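Local coordinates for putative sugar ABC transport system, substrate-binding protein (PDB 5IX8) that probably binds a carbohydrate in the periplasm and delivers it to an ABC importer, at residues A[10-15]-A[264-269]; A[14-19]-A[44-49]; A[19-24]-A[65-70]; A[75-80]-A[101-106]. One frame throughout, in Å; residues are numbered along the deposited sequence. Where two conformers were deposited one is given.

How the interactions relate
From the N terminus, the loop at 10-15 leads into strand 17-22. Interaction 1 sets that loop against helix 254-270, closing the longest loop, within whose span interactions 3 and 4 both lie. Interactions 1 and 2 share Gln-14 and Pro-15 and touch through Ala-12 with Ser-44 and Asn-45. Interaction 2 closes the first beta-alpha-beta unit by pairing strands 17-22 and 47-53; interaction 3, sharing Gly-19, packs helix 60-73 on the same strand, so the two cross along the chain. Interaction 4 follows both in series and adds strands 77-80 and 101-105 to the parallel sheet. Glu-268 binds Lys-101 and Tyr-77, joining interactions 1 and 4.

Interaction 1. Residues A[10-15]-A[264-269]; sequences IVARQP and YAIREH
The N-terminal loop that leads into the first strand of a periplasmic-binding-protein fold lies here along helix 254-270, near that helix's C-terminal end. Ile-10, Ala-12 and Gln-14 meet Ile-266, Arg-267 and His-269 mainly through van der Waals contacts. Ile-10 holds CG1 wedged between its own N and C (chi1 60°). Its CD1 sits over the centre of one face of the Arg-267 guanidinium, 4.0 Å above the plane, while CG1 comes within 3.7 Å of Arg-267 NH1. Groups beside the contact bind the ends of this guanidinium, NH2 the carbonyl of Glu-8 and NH1 Gln-263; these bonds hold it, and Ile-10 packs on one face. Ile-10 and Ile-266 lie alongside with their tips pointing opposite ways, CD1 of Ile-10 3.9 Å from CG2 of Ile-266. That same CG2 touches Ala-12 CA, and Ile-266 CG1 lies 4.1 Å from Ala-12 CB. Farther along, the His-269 ring, its CG anti to the backbone N (chi1 -165°), reaches the loop. Gln-14 OE1 stands over one face of the ring, toward its rim, with the amide and ring planes 60° apart. Pro-15 O approaches His-269 CE1 to 3.0 Å. A water in the plane of the imidazole bridges the segments, 2.8 Å from His-269 ND1 and donating to Gln-14 O at 2.7 Å.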
loop_
_atom_site.group_PDB
_atom_site.type_symbol
_atom_site.label_atom_id
_atom_site.label_comp_id
_atom_site.label_asym_id
_atom_site.label_seq_id
_atom_site.Cartn_x
_atom_site.Cartn_y
_atom_site.Cartn_z
ATOM N N ILE A 10 19.856 13.785 3.958
ATOM C CA ILE A 10 20.575 14.555 4.952
ATOM C C ILE A 10 20.470 13.853 6.300
ATOM O O ILE A 10 19.851 12.793 6.438
ATOM C CB ILE A 10 20.087 16.010 5.043
ATOM C CG1 ILE A 10 18.609 16.064 5.421
ATOM C CG2 ILE A 10 20.434 16.804 3.726
ATOM C CD1 ILE A 10 18.190 17.494 5.788
ATOM N N VAL A 11 21.099 14.463 7.301
ATOM C CA VAL A 11 21.227 13.886 8.633
ATOM C C VAL A 11 20.648 14.850 9.650
ATOM O O VAL A 11 20.910 16.056 9.578
ATOM C CB VAL A 11 22.704 13.613 8.936
ATOM C CG1 VAL A 11 22.850 13.037 10.330
ATOM C CG2 VAL A 11 23.276 12.699 7.864
ATOM N N ALA A 12 19.870 14.321 10.593
ATOM C CA ALA A 12 19.284 15.148 11.643
ATOM C C ALA A 12 20.391 15.673 12.537
ATOM O O ALA A 12 21.328 14.938 12.888
ATOM C CB ALA A 12 18.281 14.346 12.482
ATOM N N ARG A 13 20.311 16.959 12.859
ATOM C CA ARG A 13 21.146 17.549 13.881
ATOM C C ARG A 13 20.398 17.695 15.196
ATOM O O ARG A 13 20.973 17.466 16.254
ATOM C CB ARG A 13 21.705 18.900 13.389
ATOM C CG ARG A 13 22.648 18.785 12.163
ATOM C CD ARG A 13 23.775 17.755 12.409
ATOM N NE ARG A 13 24.868 17.874 11.436
ATOM C CZ ARG A 13 24.785 17.472 10.163
ATOM N NH1 ARG A 13 23.639 16.964 9.700
ATOM N NH2 ARG A 13 25.829 17.591 9.346
ATOM N N GLN A 14 19.129 18.049 15.156
ATOM C CA GLN A 14 18.265 18.085 16.340
ATOM C C GLN A 14 17.767 16.671 16.656
ATOM O O GLN A 14 17.431 15.919 15.735
ATOM C CB GLN A 14 17.052 19.011 16.107
ATOM C CG GLN A 14 17.366 20.473 15.730
ATOM C CD GLN A 14 16.120 21.308 15.365
ATOM O OE1 GLN A 14 14.977 20.934 15.663
ATOM N NE2 GLN A 14 16.347 22.450 14.707
ATOM N N PRO A 15 17.707 16.274 17.927
ATOM C CA PRO A 15 17.178 14.935 18.244
ATOM C C PRO A 15 15.788 14.754 17.658
ATOM O O PRO A 15 14.933 15.643 17.745
ATOM C CB PRO A 15 17.146 14.903 19.775
ATOM C CG PRO A 15 18.204 15.906 20.188
ATOM C CD PRO A 15 18.253 16.969 19.106
ATOM N N TYR A 264 11.746 13.447 4.853
ATOM C CA TYR A 264 10.783 14.538 4.966
ATOM C C TYR A 264 10.658 15.003 6.410
ATOM O O TYR A 264 10.566 16.221 6.675
ATOM C CB TYR A 264 9.397 14.101 4.444
ATOM C CG TYR A 264 9.190 14.155 2.937
ATOM C CD1 TYR A 264 10.039 13.464 2.056
ATOM C CD2 TYR A 264 8.135 14.900 2.400
ATOM C CE1 TYR A 264 9.850 13.534 0.693
ATOM C CE2 TYR A 264 7.917 14.975 1.019
ATOM C CZ TYR A 264 8.775 14.298 0.175
ATOM O OH TYR A 264 8.565 14.367 -1.184
ATOM N N ALA A 265 10.634 14.045 7.356
ATOM C CA ALA A 265 10.490 14.407 8.771
ATOM C C ALA A 265 11.664 15.266 9.252
ATOM O O ALA A 265 11.462 16.222 10.026
ATOM C CB ALA A 265 10.358 13.153 9.646
ATOM N N ILE A 266 12.899 14.940 8.831
ATOM C CA ILE A 266 14.043 15.745 9.280
ATOM C C ILE A 266 13.881 17.177 8.822
ATOM O O ILE A 266 14.124 18.131 9.586
ATOM C CB ILE A 266 15.370 15.168 8.757
ATOM C CG1 ILE A 266 15.651 13.795 9.358
ATOM C CG2 ILE A 266 16.531 16.106 9.086
ATOM C CD1 ILE A 266 16.742 13.020 8.608
ATOM N N ARG A 267 13.466 17.353 7.567
ATOM C CA ARG A 267 13.285 18.692 7.026
ATOM C C ARG A 267 12.178 19.423 7.753
ATOM O O ARG A 267 12.330 20.598 8.113
ATOM C CB ARG A 267 13.009 18.591 5.522
ATOM C CG ARG A 267 14.301 18.229 4.785
ATOM C CD ARG A 267 13.975 17.823 3.362
ATOM N NE ARG A 267 15.208 17.739 2.577
ATOM C CZ ARG A 267 15.995 16.676 2.547
ATOM N NH1 ARG A 267 15.667 15.552 3.207
ATOM N NH2 ARG A 267 17.087 16.742 1.821
ATOM N N GLU A 268 11.040 18.758 7.966
ATOM C CA GLU A 268 9.938 19.414 8.680
ATOM C C GLU A 268 10.391 19.841 10.069
ATOM O O GLU A 268 10.161 20.981 10.494
ATOM C CB GLU A 268 8.745 18.465 8.771
ATOM C CG GLU A 268 7.376 19.158 8.819
ATOM C CD GLU A 268 6.998 19.684 10.198
ATOM O OE1 GLU A 268 7.511 19.165 11.222
ATOM O OE2 GLU A 268 6.161 20.626 10.257
ATOM N N HIS A 269 11.113 18.955 10.748
ATOM C CA HIS A 269 11.527 19.188 12.126
ATOM C C HIS A 269 12.489 20.357 12.241
ATOM O O HIS A 269 12.436 21.117 13.225
ATOM C CB HIS A 269 12.169 17.915 12.664
ATOM C CG HIS A 269 12.319 17.893 14.148
ATOM N ND1 HIS A 269 13.506 17.579 14.763
ATOM C CD2 HIS A 269 11.422 18.113 15.143
ATOM C CE1 HIS A 269 13.340 17.598 16.078
ATOM N NE2 HIS A 269 12.093 17.947 16.335
HETATM O O HOH W 1 15.937 16.790 13.627
#

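Interaction 2. Residues A[14-19]-A[44-49]; sequences QPLKLG and SNVEVV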
loop_
_atom_site.group_PDB
_atom_site.type_symbol
_atom_site.label_atom_id
_atom_site.label_comp_id
_atom_site.label_asym_id
_atom_site.label_seq_id
_atom_site.Cartn_x
_atom_site.Cartn_y
_atom_site.Cartn_z
ATOM N N GLN A 14 19.129 18.049 15.156
ATOM C CA GLN A 14 18.265 18.085 16.340
ATOM C C GLN A 14 17.767 16.671 16.656
ATOM O O GLN A 14 17.431 15.919 15.735
ATOM C CB GLN A 14 17.052 19.011 16.107
ATOM C CG GLN A 14 17.366 20.473 15.730
ATOM C CD GLN A 14 16.120 21.308 15.365
ATOM O OE1 GLN A 14 14.977 20.934 15.663
ATOM N NE2 GLN A 14 16.347 22.450 14.707
ATOM N N PRO A 15 17.707 16.274 17.927
ATOM C CA PRO A 15 17.178 14.935 18.244
ATOM C C PRO A 15 15.788 14.754 17.658
ATOM O O PRO A 15 14.933 15.643 17.745
ATOM C CB PRO A 15 17.146 14.903 19.775
ATOM C CG PRO A 15 18.204 15.906 20.188
ATOM C CD PRO A 15 18.253 16.969 19.106
ATOM N N LEU A 16 15.569 13.601 17.041
ATOM C CA LEU A 16 14.325 13.333 16.337
ATOM C C LEU A 16 13.927 11.890 16.599
ATOM O O LEU A 16 14.645 10.965 16.207
ATOM C CB LEU A 16 14.487 13.603 14.838
ATOM C CG LEU A 16 13.195 13.806 14.019
ATOM C CD1 LEU A 16 13.537 14.317 12.635
ATOM C CD2 LEU A 16 12.288 12.524 13.941
ATOM N N LYS A 17 12.793 11.699 17.262
ATOM C CA LYS A 17 12.291 10.370 17.613
ATOM C C LYS A 17 10.987 10.087 16.887
ATOM O O LYS A 17 10.083 10.937 16.856
ATOM C CB LYS A 17 12.059 10.249 19.133
ATOM C CG LYS A 17 13.327 10.419 19.960
ATOM C CD LYS A 17 12.996 10.728 21.454
ATOM C CE LYS A 17 12.380 9.579 22.178
ATOM N NZ LYS A 17 12.711 9.552 23.664
ATOM N N LEU A 18 10.888 8.900 16.306
ATOM C CA LEU A 18 9.678 8.456 15.625
ATOM C C LEU A 18 9.043 7.288 16.364
ATOM O O LEU A 18 9.747 6.383 16.832
ATOM C CB LEU A 18 9.969 7.987 14.186
ATOM C CG LEU A 18 10.676 8.953 13.241
ATOM C CD1 LEU A 18 11.074 8.236 11.918
ATOM C CD2 LEU A 18 9.767 10.081 12.960
ATOM N N GLY A 19 7.718 7.267 16.405
ATOM C CA GLY A 19 6.970 6.052 16.730
ATOM C C GLY A 19 6.162 5.679 15.505
ATOM O O GLY A 19 5.574 6.549 14.876
ATOM N N SER A 44 20.743 8.425 9.283
ATOM C CA SER A 44 20.346 9.823 9.321
ATOM C C SER A 44 20.250 10.402 10.727
ATOM O O SER A 44 19.678 11.487 10.887
ATOM C CB SER A 44 18.985 10.003 8.621
ATOM O OG SER A 44 19.002 9.460 7.299
ATOM N N ASN A 45 20.752 9.700 11.748
ATOM C CA ASN A 45 20.701 10.168 13.143
ATOM C C ASN A 45 19.265 10.387 13.634
ATOM O O ASN A 45 18.959 11.373 14.318
ATOM C CB ASN A 45 21.531 11.436 13.338
ATOM C CG ASN A 45 21.692 11.777 14.814
ATOM O OD1 ASN A 45 21.874 10.873 15.650
ATOM N ND2 ASN A 45 21.627 13.069 15.145
ATOM N N VAL A 46 18.376 9.465 13.288
ATOM C CA VAL A 46 16.983 9.502 13.722
ATOM C C VAL A 46 16.743 8.265 14.561
ATOM O O VAL A 46 17.249 7.179 14.236
ATOM C CB VAL A 46 16.010 9.560 12.524
ATOM C CG1 VAL A 46 14.570 9.318 12.979
ATOM C CG2 VAL A 46 16.146 10.945 11.841
ATOM N N GLU A 47 15.985 8.420 15.649
ATOM C CA GLU A 47 15.693 7.305 16.543
ATOM C C GLU A 47 14.280 6.800 16.290
ATOM O O GLU A 47 13.321 7.582 16.320
ATOM C CB GLU A 47 15.828 7.742 17.999
ATOM C CG GLU A 47 15.593 6.641 18.984
ATOM C CD GLU A 47 15.675 7.127 20.417
ATOM O OE1 GLU A 47 16.105 8.277 20.632
ATOM O OE2 GLU A 47 15.305 6.363 21.330
ATOM N N VAL A 48 14.149 5.504 16.033
ATOM C CA VAL A 48 12.849 4.855 15.941
ATOM C C VAL A 48 12.607 4.194 17.286
ATOM O O VAL A 48 13.274 3.216 17.645
ATOM C CB VAL A 48 12.802 3.839 14.799
ATOM C CG1 VAL A 48 11.401 3.161 14.714
ATOM C CG2 VAL A 48 13.220 4.537 13.489
ATOM N N VAL A 49 11.680 4.757 18.054
ATOM C CA VAL A 49 11.494 4.281 19.423
ATOM C C VAL A 49 10.699 2.984 19.459
ATOM O O VAL A 49 10.944 2.107 20.304
ATOM C CB VAL A 49 10.802 5.371 20.249
ATOM C CG1 VAL A 49 10.475 4.859 21.642
ATOM C CG2 VAL A 49 11.686 6.578 20.288
HETATM O O HOH W 2 17.932 11.810 16.772
#
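Lys-17 sets CG anti to its own carbonyl carbon (chi1 -62°), whereas Glu-47 sets CG anti to its backbone N (chi1 -178°). Bridged in register, the two side chains leave the same face of a parallel sheet, and these torsions lay them side by side. The glutamate runs straight out; the lysine bends at chi3 (69°), which carries CE across to Val-49 CG2 at 3.6 Å. Glu-47 OE1 thus lies beside the lysine's aliphatic part, 3.6 Å from Lys-17 CG. The charged ends stay apart, with Lys-17 NZ 4.7 Å from Glu-47 OE1, so any attraction between them is probably modest; NZ makes a weak hydrogen bond to the carbonyl of Leu-73. Away from the charged pair, Val-46 turns CG1 anti to its backbone N, and this one methyl meets both leucines, Leu-18 CD1 at 3.8 Å and, less closely, Leu-16 CD2.

The backbones are joined by a ladder of three nearly straight bonds, all received almost along the C=O axis: Glu-47 N to Leu-16 O at 2.9 Å, Leu-18 N to Glu-47 O at 2.8 Å, and Val-49 N to Leu-18 O at 2.8 Å. A water takes the N-H of Leu-16 and donates to Asn-45 O, linking the two backbones just before the ladder.

This is the first beta-alpha-beta crossover of the domain: helix 28-43 connects the two strands and covers Leu-18, Val-46 and Val-48 with Ile-37 and Ala-41. Strand 77-80 lies on the other side of strand 17-22, and strand 47-53 forms the sheet's edge.

Interaction 3. Residues A[19-24]-A[65-70]; sequences GVTVVH and AQLQSF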
loop_
_atom_site.group_PDB
_atom_site.type_symbol
_atom_site.label_atom_id
_atom_site.label_comp_id
_atom_site.label_asym_id
_atom_site.label_seq_id
_atom_site.Cartn_x
_atom_site.Cartn_y
_atom_site.Cartn_z
ATOM N N GLY A 19 7.718 7.267 16.405
ATOM C CA GLY A 19 6.970 6.052 16.730
ATOM C C GLY A 19 6.162 5.679 15.505
ATOM O O GLY A 19 5.574 6.549 14.876
ATOM N N VAL A 20 6.128 4.380 15.183
ATOM C CA VAL A 20 5.502 3.871 13.959
ATOM C C VAL A 20 4.439 2.851 14.335
ATOM O O VAL A 20 4.728 1.900 15.068
ATOM C CB VAL A 20 6.537 3.199 13.033
ATOM C CG1 VAL A 20 5.859 2.646 11.748
ATOM C CG2 VAL A 20 7.699 4.140 12.719
ATOM N N THR A 21 3.221 3.020 13.812
ATOM C CA THR A 21 2.241 1.938 13.882
ATOM C C THR A 21 1.638 1.671 12.505
ATOM O O THR A 21 1.166 2.588 11.830
ATOM C CB THR A 21 1.143 2.226 14.921
ATOM O OG1 THR A 21 0.177 1.185 14.864
ATOM C CG2 THR A 21 0.463 3.580 14.702
ATOM N N VAL A 22 1.643 0.404 12.094
ATOM C CA VAL A 22 1.080 -0.000 10.815
ATOM C C VAL A 22 0.073 -1.105 11.073
ATOM O O VAL A 22 -0.067 -1.580 12.198
ATOM C CB VAL A 22 2.160 -0.468 9.825
ATOM C CG1 VAL A 22 3.067 0.709 9.402
ATOM C CG2 VAL A 22 2.969 -1.664 10.412
ATOM N N VAL A 23 -0.632 -1.529 10.013
ATOM C CA VAL A 23 -1.725 -2.480 10.205
ATOM C C VAL A 23 -1.183 -3.845 10.611
ATOM O O VAL A 23 -1.651 -4.460 11.584
ATOM C CB VAL A 23 -2.598 -2.596 8.935
ATOM C CG1 VAL A 23 -3.751 -3.597 9.199
ATOM C CG2 VAL A 23 -3.145 -1.223 8.534
ATOM N N HIS A 24 -0.215 -4.348 9.853
ATOM C CA HIS A 24 0.311 -5.688 10.042
ATOM C C HIS A 24 1.653 -5.769 9.323
ATOM O O HIS A 24 1.956 -4.975 8.429
ATOM C CB HIS A 24 -0.679 -6.758 9.524
ATOM C CG HIS A 24 -0.829 -6.761 8.033
ATOM N ND1 HIS A 24 0.120 -7.307 7.190
ATOM C CD2 HIS A 24 -1.809 -6.282 7.232
ATOM C CE1 HIS A 24 -0.267 -7.156 5.935
ATOM N NE2 HIS A 24 -1.426 -6.523 5.930
ATOM N N ALA A 65 -4.436 3.147 21.185
ATOM C CA ALA A 65 -3.633 2.973 22.389
ATOM C C ALA A 65 -2.155 3.127 22.075
ATOM O O ALA A 65 -1.394 3.694 22.878
ATOM C CB ALA A 65 -3.920 1.613 23.024
ATOM N N GLN A 66 -1.732 2.631 20.911
ATOM C CA GLN A 66 -0.331 2.756 20.524
ATOM C C GLN A 66 0.044 4.214 20.308
ATOM O O GLN A 66 1.118 4.651 20.730
ATOM C CB GLN A 66 -0.050 1.931 19.266
ATOM C CG GLN A 66 -0.074 0.427 19.573
ATOM C CD GLN A 66 -0.314 -0.411 18.357
ATOM O OE1 GLN A 66 -0.473 0.118 17.249
ATOM N NE2 GLN A 66 -0.352 -1.741 18.548
ATOM N N LEU A 67 -0.818 4.976 19.638
ATOM C CA LEU A 67 -0.528 6.388 19.415
ATOM C C LEU A 67 -0.473 7.142 20.740
ATOM O O LEU A 67 0.392 7.990 20.947
ATOM C CB LEU A 67 -1.589 6.983 18.488
ATOM C CG LEU A 67 -1.492 6.434 17.053
ATOM C CD1 LEU A 67 -2.788 6.670 16.242
ATOM C CD2 LEU A 67 -0.303 7.062 16.333
ATOM N N GLN A 68 -1.370 6.804 21.670
ATOM C CA GLN A 68 -1.319 7.410 22.993
ATOM C C GLN A 68 -0.020 7.090 23.716
ATOM O O GLN A 68 0.560 7.965 24.375
ATOM C CB GLN A 68 -2.525 6.949 23.800
ATOM C CG GLN A 68 -3.782 7.643 23.316
ATOM C CD GLN A 68 -3.755 9.116 23.671
ATOM O OE1 GLN A 68 -3.278 9.498 24.762
ATOM N NE2 GLN A 68 -4.245 9.963 22.750
ATOM N N SER A 69 0.477 5.861 23.589
ATOM C CA SER A 69 1.727 5.528 24.268
ATOM C C SER A 69 2.915 6.283 23.676
ATOM O O SER A 69 3.912 6.525 24.379
ATOM C CB SER A 69 1.981 4.028 24.214
ATOM O OG SER A 69 2.354 3.651 22.910
ATOM N N PHE A 70 2.840 6.663 22.396
ATOM C CA PHE A 70 3.907 7.484 21.826
ATOM C C PHE A 70 4.009 8.831 22.539
ATOM O O PHE A 70 5.099 9.410 22.622
ATOM C CB PHE A 70 3.676 7.713 20.331
ATOM C CG PHE A 70 3.724 6.456 19.475
ATOM C CD1 PHE A 70 4.205 5.242 19.964
ATOM C CD2 PHE A 70 3.301 6.513 18.151
ATOM C CE1 PHE A 70 4.243 4.112 19.149
ATOM C CE2 PHE A 70 3.355 5.400 17.334
ATOM C CZ PHE A 70 3.805 4.186 17.838
#
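Aromatic packing carries the Gly-19 end of this helix-on-sheet contact, in which residues 65-70 of helix 60-73 run antiparallel to residues 19-22, the axes of these segments 9.0 Å apart at closest, as in the alpha/beta/alpha lobes of periplasmic binding proteins. Phe-70, its CG anti to the carbonyl carbon (chi1 -64°), lays its ring over Gly-19. Gly-19 CA makes a CH-pi contact 3.8 Å from the ring centroid, only 14° off the normal. The ring also reaches the following peptide, with CE2 of Phe-70 3.4 Å from Gly-19 C and CZ close to Val-20 N, while the N of Thr-21 lies at its edge. On the opposite face of the ring sits the helix's own Gln-66 O, 3.2 Å above the plane toward the rim.

One hydrogen bond crosses between side chains. Thr-21 points OG1 anti to its backbone N (chi1 176°) and donates to Gln-66 OE1 at 2.7 Å, in the plane of the amide carbonyl. The extended Gln-66 side chain reaches over to it, and its NE2 is bound by the carbonyl of Val-53, which fixes the rotation of the amide.

Aliphatic contact is limited to Thr-21 CG2, in the crowded position, and Leu-67 CD2 at 3.9 Å, the two side chains crossing at about a right angle.

The chemistry favours a close fit. Gly-19 has no side chain, and the ring rests directly on its backbone. The buried threonine hydroxyl is satisfied twice, giving its proton to Gln-66 and bonding Gln-63 NE2.

Interaction 4. Residues A[75-80]-A[101-106]; sequences VDYAVL and KTISAG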
loop_
_atom_site.group_PDB
_atom_site.type_symbol
_atom_site.label_atom_id
_atom_site.label_comp_id
_atom_site.label_asym_id
_atom_site.label_seq_id
_atom_site.Cartn_x
_atom_site.Cartn_y
_atom_site.Cartn_z
ATOM N N VAL A 75 7.933 10.858 21.573
ATOM C CA VAL A 75 8.239 10.919 20.153
ATOM C C VAL A 75 7.944 12.321 19.614
ATOM O O VAL A 75 7.161 13.088 20.176
ATOM C CB VAL A 75 7.472 9.844 19.371
ATOM C CG1 VAL A 75 7.647 8.470 20.005
ATOM C CG2 VAL A 75 6.031 10.194 19.228
ATOM N N ASP A 76 8.612 12.663 18.523
ATOM C CA ASP A 76 8.361 13.921 17.825
ATOM C C ASP A 76 7.354 13.772 16.700
ATOM O O ASP A 76 6.564 14.698 16.450
ATOM C CB ASP A 76 9.683 14.473 17.278
ATOM C CG ASP A 76 10.691 14.730 18.401
ATOM O OD1 ASP A 76 10.452 15.671 19.172
ATOM O OD2 ASP A 76 11.692 14.005 18.540
ATOM N N TYR A 77 7.331 12.605 16.064
ATOM C CA TYR A 77 6.376 12.274 15.017
ATOM C C TYR A 77 5.851 10.879 15.258
ATOM O O TYR A 77 6.611 9.966 15.599
ATOM C CB TYR A 77 6.980 12.310 13.610
ATOM C CG TYR A 77 7.497 13.669 13.261
ATOM C CD1 TYR A 77 8.770 14.051 13.632
ATOM C CD2 TYR A 77 6.712 14.584 12.562
ATOM C CE1 TYR A 77 9.239 15.314 13.348
ATOM C CE2 TYR A 77 7.190 15.851 12.259
ATOM C CZ TYR A 77 8.452 16.206 12.658
ATOM O OH TYR A 77 8.930 17.467 12.396
ATOM N N ALA A 78 4.557 10.717 15.045
ATOM C CA ALA A 78 3.942 9.406 14.916
ATOM C C ALA A 78 3.785 9.118 13.441
ATOM O O ALA A 78 3.395 10.004 12.689
ATOM C CB ALA A 78 2.566 9.408 15.593
ATOM N N VAL A 79 4.099 7.896 13.015
ATOM C CA VAL A 79 3.927 7.475 11.627
ATOM C C VAL A 79 2.831 6.420 11.610
ATOM O O VAL A 79 2.914 5.439 12.348
ATOM C CB VAL A 79 5.240 6.911 11.053
ATOM C CG1 VAL A 79 5.045 6.420 9.605
ATOM C CG2 VAL A 79 6.355 7.944 11.168
ATOM N N LEU A 80 1.800 6.625 10.789
ATOM C CA LEU A 80 0.553 5.883 10.896
ATOM C C LEU A 80 0.160 5.298 9.543
ATOM O O LEU A 80 0.001 6.042 8.572
ATOM C CB LEU A 80 -0.566 6.806 11.402
ATOM C CG LEU A 80 -1.973 6.221 11.341
ATOM C CD1 LEU A 80 -2.056 4.968 12.248
ATOM C CD2 LEU A 80 -2.995 7.330 11.725
ATOM N N LYS A 101 3.407 15.628 15.758
ATOM C CA LYS A 101 2.805 15.626 14.432
ATOM C C LYS A 101 2.694 14.188 13.941
ATOM O O LYS A 101 3.472 13.312 14.341
ATOM C CB LYS A 101 3.643 16.467 13.456
ATOM C CG LYS A 101 3.636 17.906 13.852
ATOM C CD LYS A 101 4.435 18.765 12.886
ATOM C CE LYS A 101 4.387 20.228 13.330
ATOM N NZ LYS A 101 4.745 21.105 12.190
ATOM N N THR A 102 1.697 13.936 13.101
ATOM C CA THR A 102 1.432 12.594 12.603
ATOM C C THR A 102 1.674 12.571 11.102
ATOM O O THR A 102 1.198 13.451 10.373
ATOM C CB THR A 102 -0.003 12.141 12.922
ATOM O OG1 THR A 102 -0.165 12.098 14.342
ATOM C CG2 THR A 102 -0.216 10.727 12.414
ATOM N N ILE A 103 2.426 11.577 10.656
ATOM C CA ILE A 103 2.755 11.384 9.251
ATOM C C ILE A 103 1.973 10.182 8.749
ATOM O O ILE A 103 2.032 9.100 9.348
ATOM C CB ILE A 103 4.267 11.164 9.059
ATOM C CG1 ILE A 103 5.040 12.389 9.587
ATOM C CG2 ILE A 103 4.614 10.844 7.577
ATOM C CD1 ILE A 103 6.576 12.142 9.763
ATOM N N SER A 104 1.287 10.356 7.628
ATOM C CA SER A 104 0.555 9.263 6.982
ATOM C C SER A 104 1.508 8.454 6.119
ATOM O O SER A 104 2.251 9.031 5.316
ATOM C CB SER A 104 -0.564 9.866 6.116
ATOM O OG SER A 104 -1.118 8.936 5.193
ATOM N N ALA A 105 1.506 7.117 6.281
ATOM C CA ALA A 105 2.395 6.246 5.515
ATOM C C ALA A 105 1.609 5.250 4.677
ATOM O O ALA A 105 0.766 4.514 5.208
ATOM C CB ALA A 105 3.335 5.497 6.459
ATOM N N GLY A 106 1.901 5.213 3.364
ATOM C CA GLY A 106 1.458 4.139 2.481
ATOM C C GLY A 106 0.022 4.174 1.992
ATOM O O GLY A 106 -0.236 3.886 0.822
HETATM O O HOH W 3 -2.022 7.003 6.657
#
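Strands 77-80 and 101-105 form a parallel pair within the six-stranded parallel sheet that also holds strand 17-22, joined by helix 89-97 in a beta-alpha-beta crossover. The broadest bump is the Tyr-77 ring. It leans along the aliphatic part of Lys-101, the two side chains pointing the same way, with CD2 of Tyr-77 3.7 Å from Lys-101 CB. Ile-103, its CG1 anti to the carbonyl carbon (chi1 -60°), pushes CD1 into the angle between ring and backbone, 3.7 Å from Tyr-77 CD2 and also against CB. Further along this face Val-79 CG1, anti to its backbone N, fits against the small Ala-105 CB at 3.7 Å, where helix 254-270 covers both through Ile-261. The polar ends of Tyr-77 and Lys-101 converge on Glu-268 of that helix, by a hydrogen bond and a salt bridge.

On the face that carries Ala-78, Leu-80 and Thr-102, Thr-102 CG2 touches both Ala-78 O and Leu-80 CB, while its OG1 lies 4.0 Å from Ala-78 CB; Leu-67 and Phe-70 of helix 60-73 press on that small alanine.

Four good backbone bonds hold the strands, the shortest from Ile-103 N to Ala-78 O (2.7 Å, nearly straight at 170°), and a weak one from Lys-101 N to Asp-76 O precedes them. At the far end Leu-80 O receives Ala-105 N from above its carbonyl plane, and a water donates to Leu-80 O while accepting from Ser-104 OG at 2.6 Å.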